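PDB 3W0K: bifunctional endomannanase/endoglucanase from Caldanaerobius polysaccharolyticus, which probably hydrolyses internal beta-linked glycosidic bonds in mannan and cellulose-type polysaccharides, as a glycoside hydrolase of family 5. Local coordinates for residues Y54-D66 with D109-Y122. Numbering follows the deposited sequence.
Sequences YFNPDKKVFEYID and DGFVYQWELFAKRY
Phe62 reaches across to three residues of helix 105-121, and its atoms can be followed outward. Its CB sits over the centre of the Arg121 guanidinium, 3.4 Å from Arg121 CZ. At the ring, CD1 has Arg121 NH1 near the ring plane and CE1 approaches Leu117 CD1. CG and CD2 face Phe118 CE1, Phe62 CE2 lies 3.7 Å from that atom, and at the tip Phe62 CZ is 3.9 Å from Phe118 CE1. With centroids 4.9 Å apart, the edge of Phe118 points to this face of Phe62; Lys59 CA covers the opposite face, and Trp48 adds a further edge-to-face contact.

Arg121 has CG anti to the backbone N (chi1 -166°) and is extended to NE, which carries its guanidinium side-on to Asp66. Arg121 NE donates to the syn lone pair of Asp66 OD1 in an almost straight bond (2.9 Å, 177°), while Arg121 NH2 reaches Asp66 OD2 at 2.8 Å. Tyr122 OH donates to the same Asp66 OD1 (2.7 Å), so two donors share this oxygen. With an alanine in place of Arg121, the Asp66 carboxylate would probably keep Tyr122 OH but lose its countercharge.

Toward the other end, Phe55 CD1 lies over the rim of one Tyr113 face, the rings oblique, Pro57 CD meets that ring's edge, and Tyr54 CB packs 3.8 Å from Gly110 CA. Ile65 and Phe118 continue inward to strand 78-83. The local axes of 62-66 and 109-121, parts of helices 62-74 and 105-121, cross at -48° outside neighbouring parallel strands, the packing of successive outer helices in a (beta/alpha)8 TIM barrel.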
loop_
_atom_site.group_PDB
_atom_site.type_symbol
_atom_site.label_atom_id
_atom_site.label_comp_id
_atom_site.label_asym_id
_atom_site.label_seq_id
_atom_site.Cartn_x
_atom_site.Cartn_y
_atom_site.Cartn_z
ATOM N N TYR A 54 -7.347 12.940 -19.007
ATOM C CA TYR A 54 -7.920 12.772 -17.669
ATOM C C TYR A 54 -9.408 13.040 -17.540
ATOM O O TYR A 54 -10.102 12.350 -16.794
ATOM C CB TYR A 54 -7.197 13.661 -16.650
ATOM C CG TYR A 54 -5.687 13.663 -16.747
ATOM C CD1 TYR A 54 -4.956 12.473 -16.731
ATOM C CD2 TYR A 54 -4.990 14.867 -16.855
ATOM C CE1 TYR A 54 -3.563 12.486 -16.824
ATOM C CE2 TYR A 54 -3.600 14.890 -16.945
ATOM C CZ TYR A 54 -2.896 13.697 -16.929
ATOM O OH TYR A 54 -1.522 13.721 -17.017
ATOM N N PHE A 55 -9.890 14.048 -18.255
ATOM C CA PHE A 55 -11.295 14.418 -18.178
ATOM C C PHE A 55 -12.272 13.620 -19.029
ATOM O O PHE A 55 -13.467 13.920 -19.051
ATOM C CB PHE A 55 -11.444 15.923 -18.375
ATOM C CG PHE A 55 -10.787 16.720 -17.293
ATOM C CD1 PHE A 55 -11.494 17.074 -16.147
ATOM C CD2 PHE A 55 -9.443 17.060 -17.383
ATOM C CE1 PHE A 55 -10.869 17.751 -15.104
ATOM C CE2 PHE A 55 -8.807 17.738 -16.343
ATOM C CZ PHE A 55 -9.521 18.081 -15.203
ATOM N N ASN A 56 -11.775 12.577 -19.691
ATOM C CA ASN A 56 -12.632 11.710 -20.496
ATOM C C ASN A 56 -12.413 10.257 -20.071
ATOM O O ASN A 56 -12.010 9.412 -20.869
ATOM C CB ASN A 56 -12.344 11.875 -21.990
ATOM C CG ASN A 56 -13.388 11.194 -22.865
ATOM O OD1 ASN A 56 -14.586 11.424 -22.708
ATOM N ND2 ASN A 56 -12.936 10.343 -23.780
ATOM N N PRO A 57 -12.674 9.947 -18.792
ATOM C CA PRO A 57 -12.479 8.571 -18.335
ATOM C C PRO A 57 -13.519 7.622 -18.919
ATOM O O PRO A 57 -14.636 8.033 -19.234
ATOM C CB PRO A 57 -12.653 8.699 -16.822
ATOM C CG PRO A 57 -13.688 9.763 -16.707
ATOM C CD PRO A 57 -13.201 10.789 -17.704
ATOM N N ASP A 58 -13.122 6.373 -19.126
ATOM C CA ASP A 58 -14.048 5.363 -19.620
ATOM C C ASP A 58 -14.687 4.826 -18.343
ATOM O O ASP A 58 -14.157 3.915 -17.706
ATOM C CB ASP A 58 -13.298 4.249 -20.357
ATOM C CG ASP A 58 -14.230 3.194 -20.944
ATOM O OD1 ASP A 58 -15.454 3.241 -20.691
ATOM O OD2 ASP A 58 -13.729 2.305 -21.662
ATOM N N LYS A 59 -15.816 5.416 -17.963
ATOM C CA LYS A 59 -16.514 5.030 -16.742
ATOM C C LYS A 59 -17.001 3.583 -16.705
ATOM O O LYS A 59 -17.294 3.055 -15.631
ATOM C CB LYS A 59 -17.640 6.027 -16.442
ATOM C CG LYS A 59 -17.120 7.455 -16.273
ATOM C CD LYS A 59 -18.222 8.458 -15.973
ATOM C CE LYS A 59 -17.645 9.864 -15.859
ATOM N NZ LYS A 59 -18.695 10.904 -15.660
ATOM N N LYS A 60 -17.039 2.932 -17.866
ATOM C CA LYS A 60 -17.451 1.531 -17.961
ATOM C C LYS A 60 -16.452 0.669 -17.182
ATOM O O LYS A 60 -16.821 -0.330 -16.566
ATOM C CB LYS A 60 -17.487 1.097 -19.433
ATOM C CG LYS A 60 -17.714 -0.391 -19.683
ATOM C CD LYS A 60 -19.133 -0.820 -19.356
ATOM C CE LYS A 60 -19.354 -2.290 -19.692
ATOM N NZ LYS A 60 -20.740 -2.732 -19.372
ATOM N N VAL A 61 -15.189 1.086 -17.197
ATOM C CA VAL A 61 -14.123 0.371 -16.499
ATOM C C VAL A 61 -14.353 0.357 -14.985
ATOM O O VAL A 61 -13.962 -0.595 -14.305
ATOM C CB VAL A 61 -12.739 0.985 -16.828
ATOM C CG1 VAL A 61 -11.627 0.237 -16.101
ATOM C CG2 VAL A 61 -12.493 0.935 -18.332
ATOM N N PHE A 62 -15.027 1.383 -14.469
ATOM C CA PHE A 62 -15.312 1.475 -13.036
ATOM C C PHE A 62 -16.201 0.331 -12.546
ATOM O O PHE A 62 -16.324 0.105 -11.341
ATOM C CB PHE A 62 -15.958 2.819 -12.685
ATOM C CG PHE A 62 -15.077 4.015 -12.937
ATOM C CD1 PHE A 62 -15.635 5.287 -13.007
ATOM C CD2 PHE A 62 -13.698 3.879 -13.100
ATOM C CE1 PHE A 62 -14.839 6.409 -13.233
ATOM C CE2 PHE A 62 -12.895 4.998 -13.328
ATOM C CZ PHE A 62 -13.467 6.261 -13.394
ATOM N N GLU A 63 -16.835 -0.380 -13.476
ATOM C CA GLU A 63 -17.676 -1.510 -13.101
ATOM C C GLU A 63 -16.836 -2.596 -12.436
ATOM O O GLU A 63 -17.350 -3.385 -11.644
ATOM C CB GLU A 63 -18.437 -2.050 -14.310
ATOM C CG GLU A 63 -19.520 -1.091 -14.776
ATOM C CD GLU A 63 -20.287 -1.580 -15.991
ATOM O OE1 GLU A 63 -21.037 -0.764 -16.568
ATOM O OE2 GLU A 63 -20.154 -2.765 -16.369
ATOM N N TYR A 64 -15.542 -2.624 -12.752
ATOM C CA TYR A 64 -14.635 -3.588 -12.135
ATOM C C TYR A 64 -14.431 -3.202 -10.679
ATOM O O TYR A 64 -14.414 -4.061 -9.801
ATOM C CB TYR A 64 -13.287 -3.617 -12.847
ATOM C CG TYR A 64 -13.256 -4.527 -14.046
ATOM C CD1 TYR A 64 -13.018 -5.897 -13.896
ATOM C CD2 TYR A 64 -13.446 -4.026 -15.330
ATOM C CE1 TYR A 64 -12.966 -6.742 -14.998
ATOM C CE2 TYR A 64 -13.394 -4.866 -16.442
ATOM C CZ TYR A 64 -13.154 -6.218 -16.267
ATOM O OH TYR A 64 -13.091 -7.047 -17.362
ATOM N N ILE A 65 -14.279 -1.903 -10.426
ATOM C CA ILE A 65 -14.094 -1.414 -9.065
ATOM C C ILE A 65 -15.367 -1.678 -8.261
ATOM O O ILE A 65 -15.294 -2.079 -7.102
ATOM C CB ILE A 65 -13.695 0.081 -9.047
ATOM C CG1 ILE A 65 -12.387 0.267 -9.826
ATOM C CG2 ILE A 65 -13.513 0.565 -7.609
ATOM C CD1 ILE A 65 -11.949 1.707 -9.990
ATOM N N ASP A 66 -16.528 -1.520 -8.903
ATOM C CA ASP A 66 -17.814 -1.790 -8.249
ATOM C C ASP A 66 -17.844 -3.256 -7.817
ATOM O O ASP A 66 -18.294 -3.582 -6.717
ATOM C CB ASP A 66 -18.989 -1.593 -9.216
ATOM C CG ASP A 66 -19.191 -0.154 -9.637
ATOM O OD1 ASP A 66 -18.536 0.755 -9.093
ATOM O OD2 ASP A 66 -20.040 0.062 -10.525
ATOM N N ASP A 109 -5.371 18.917 -11.503
ATOM C CA ASP A 109 -6.797 19.017 -11.810
ATOM C C ASP A 109 -7.343 17.644 -12.198
ATOM O O ASP A 109 -8.451 17.278 -11.804
ATOM C CB ASP A 109 -7.048 20.017 -12.946
ATOM C CG ASP A 109 -6.870 21.465 -12.514
ATOM O OD1 ASP A 109 -6.759 21.738 -11.299
ATOM O OD2 ASP A 109 -6.848 22.342 -13.405
ATOM N N GLY A 110 -6.559 16.891 -12.970
ATOM C CA GLY A 110 -6.968 15.560 -13.390
ATOM C C GLY A 110 -7.062 14.612 -12.207
ATOM O O GLY A 110 -7.983 13.804 -12.121
ATOM N N PHE A 111 -6.103 14.736 -11.293
ATOM C CA PHE A 111 -6.023 13.921 -10.081
ATOM C C PHE A 111 -7.237 14.174 -9.191
ATOM O O PHE A 111 -7.898 13.233 -8.748
ATOM C CB PHE A 111 -4.733 14.278 -9.333
ATOM C CG PHE A 111 -4.545 13.548 -8.031
ATOM C CD1 PHE A 111 -4.216 12.198 -8.017
ATOM C CD2 PHE A 111 -4.631 14.229 -6.818
ATOM C CE1 PHE A 111 -3.971 11.538 -6.816
ATOM C CE2 PHE A 111 -4.387 13.574 -5.608
ATOM C CZ PHE A 111 -4.055 12.228 -5.608
ATOM N N VAL A 112 -7.516 15.448 -8.922
ATOM C CA VAL A 112 -8.657 15.823 -8.093
ATOM C C VAL A 112 -9.960 15.350 -8.743
ATOM O O VAL A 112 -10.844 14.828 -8.060
ATOM C CB VAL A 112 -8.681 17.355 -7.839
ATOM C CG1 VAL A 112 -9.973 17.769 -7.126
ATOM C CG2 VAL A 112 -7.475 17.752 -7.001
ATOM N N TYR A 113 -10.054 15.490 -10.064
ATOM C CA TYR A 113 -11.240 15.066 -10.805
ATOM C C TYR A 113 -11.479 13.562 -10.655
ATOM O O TYR A 113 -12.620 13.133 -10.473
ATOM C CB TYR A 113 -11.108 15.447 -12.283
ATOM C CG TYR A 113 -12.164 14.850 -13.188
ATOM C CD1 TYR A 113 -13.483 15.303 -13.152
ATOM C CD2 TYR A 113 -11.841 13.829 -14.082
ATOM C CE1 TYR A 113 -14.454 14.750 -13.986
ATOM C CE2 TYR A 113 -12.803 13.273 -14.916
ATOM C CZ TYR A 113 -14.104 13.735 -14.864
ATOM O OH TYR A 113 -15.054 13.168 -15.682
ATOM N N GLN A 114 -10.404 12.773 -10.713
ATOM C CA GLN A 114 -10.494 11.315 -10.567
ATOM C C GLN A 114 -11.118 10.982 -9.221
ATOM O O GLN A 114 -12.036 10.165 -9.132
ATOM C CB GLN A 114 -9.105 10.667 -10.592
ATOM C CG GLN A 114 -8.232 11.002 -11.778
ATOM C CD GLN A 114 -8.688 10.343 -13.051
ATOM O OE1 GLN A 114 -9.186 11.003 -13.960
ATOM N NE2 GLN A 114 -8.501 9.035 -13.136
ATOM N N TRP A 115 -10.588 11.602 -8.170
ATOM C CA TRP A 115 -11.083 11.364 -6.825
ATOM C C TRP A 115 -12.508 11.847 -6.615
ATOM O O TRP A 115 -13.264 11.235 -5.865
ATOM C CB TRP A 115 -10.114 11.923 -5.782
ATOM C CG TRP A 115 -8.979 10.972 -5.539
ATOM C CD1 TRP A 115 -7.643 11.220 -5.688
ATOM C CD2 TRP A 115 -9.090 9.594 -5.146
ATOM N NE1 TRP A 115 -6.917 10.081 -5.417
ATOM C CE2 TRP A 115 -7.780 9.070 -5.082
ATOM C CE3 TRP A 115 -10.172 8.751 -4.848
ATOM C CZ2 TRP A 115 -7.519 7.738 -4.730
ATOM C CZ3 TRP A 115 -9.915 7.427 -4.501
ATOM C CH2 TRP A 115 -8.596 6.935 -4.444
ATOM N N GLU A 116 -12.889 12.919 -7.304
ATOM C CA GLU A 116 -14.255 13.416 -7.197
ATOM C C GLU A 116 -15.193 12.406 -7.854
ATOM O O GLU A 116 -16.307 12.186 -7.380
ATOM C CB GLU A 116 -14.392 14.785 -7.859
ATOM C CG GLU A 116 -13.730 15.907 -7.075
ATOM C CD GLU A 116 -13.854 17.256 -7.761
ATOM O OE1 GLU A 116 -13.699 17.318 -8.998
ATOM O OE2 GLU A 116 -14.103 18.254 -7.058
ATOM N N LEU A 117 -14.728 11.785 -8.940
ATOM C CA LEU A 117 -15.511 10.770 -9.645
ATOM C C LEU A 117 -15.833 9.616 -8.703
ATOM O O LEU A 117 -16.986 9.204 -8.590
ATOM C CB LEU A 117 -14.744 10.223 -10.849
ATOM C CG LEU A 117 -14.613 11.088 -12.099
ATOM C CD1 LEU A 117 -13.712 10.376 -13.092
ATOM C CD2 LEU A 117 -15.988 11.349 -12.703
ATOM N N PHE A 118 -14.812 9.111 -8.014
ATOM C CA PHE A 118 -15.005 8.010 -7.079
ATOM C C PHE A 118 -15.830 8.431 -5.869
ATOM O O PHE A 118 -16.660 7.663 -5.383
ATOM C CB PHE A 118 -13.656 7.417 -6.654
ATOM C CG PHE A 118 -12.930 6.719 -7.769
ATOM C CD1 PHE A 118 -13.602 5.833 -8.608
ATOM C CD2 PHE A 118 -11.578 6.957 -7.992
ATOM C CE1 PHE A 118 -12.937 5.196 -9.653
ATOM C CE2 PHE A 118 -10.904 6.326 -9.034
ATOM C CZ PHE A 118 -11.583 5.444 -9.867
ATOM N N ALA A 119 -15.620 9.657 -5.394
ATOM C CA ALA A 119 -16.384 10.158 -4.254
ATOM C C ALA A 119 -17.870 10.182 -4.607
ATOM O O ALA A 119 -18.713 9.759 -3.811
ATOM C CB ALA A 119 -15.907 11.550 -3.861
ATOM N N LYS A 120 -18.185 10.649 -5.811
ATOM C CA LYS A 120 -19.572 10.705 -6.261
ATOM C C LYS A 120 -20.149 9.317 -6.508
ATOM O O LYS A 120 -21.263 9.012 -6.077
ATOM C CB LYS A 120 -19.699 11.528 -7.544
ATOM C CG LYS A 120 -19.563 13.023 -7.342
ATOM C CD LYS A 120 -19.927 13.779 -8.612
ATOM C CE LYS A 120 -18.875 13.616 -9.693
ATOM N NZ LYS A 120 -17.621 14.333 -9.334
ATOM N N ARG A 121 -19.373 8.467 -7.172
ATOM C CA ARG A 121 -19.823 7.121 -7.498
ATOM C C ARG A 121 -20.165 6.291 -6.267
ATOM O O ARG A 121 -21.167 5.573 -6.251
ATOM C CB ARG A 121 -18.765 6.390 -8.329
ATOM C CG ARG A 121 -19.278 5.117 -8.982
ATOM C CD ARG A 121 -18.203 4.456 -9.820
ATOM N NE ARG A 121 -18.717 3.282 -10.521
ATOM C CZ ARG A 121 -19.234 3.308 -11.745
ATOM N NH1 ARG A 121 -19.311 4.453 -12.415
ATOM N NH2 ARG A 121 -19.657 2.186 -12.311
ATOM N N TYR A 122 -19.354 6.420 -5.223
ATOM C CA TYR A 122 -19.564 5.634 -4.017
ATOM C C TYR A 122 -20.153 6.378 -2.826
ATOM O O TYR A 122 -20.135 5.868 -1.706
ATOM C CB TYR A 122 -18.260 4.925 -3.638
ATOM C CG TYR A 122 -17.723 4.065 -4.761
ATOM C CD1 TYR A 122 -18.477 3.005 -5.271
ATOM C CD2 TYR A 122 -16.489 4.344 -5.354
ATOM C CE1 TYR A 122 -18.019 2.250 -6.343
ATOM C CE2 TYR A 122 -16.024 3.594 -6.428
ATOM C CZ TYR A 122 -16.795 2.550 -6.919
ATOM O OH TYR A 122 -16.355 1.816 -7.996
HETATM O O HOH W 1 -16.706 12.982 -18.436
#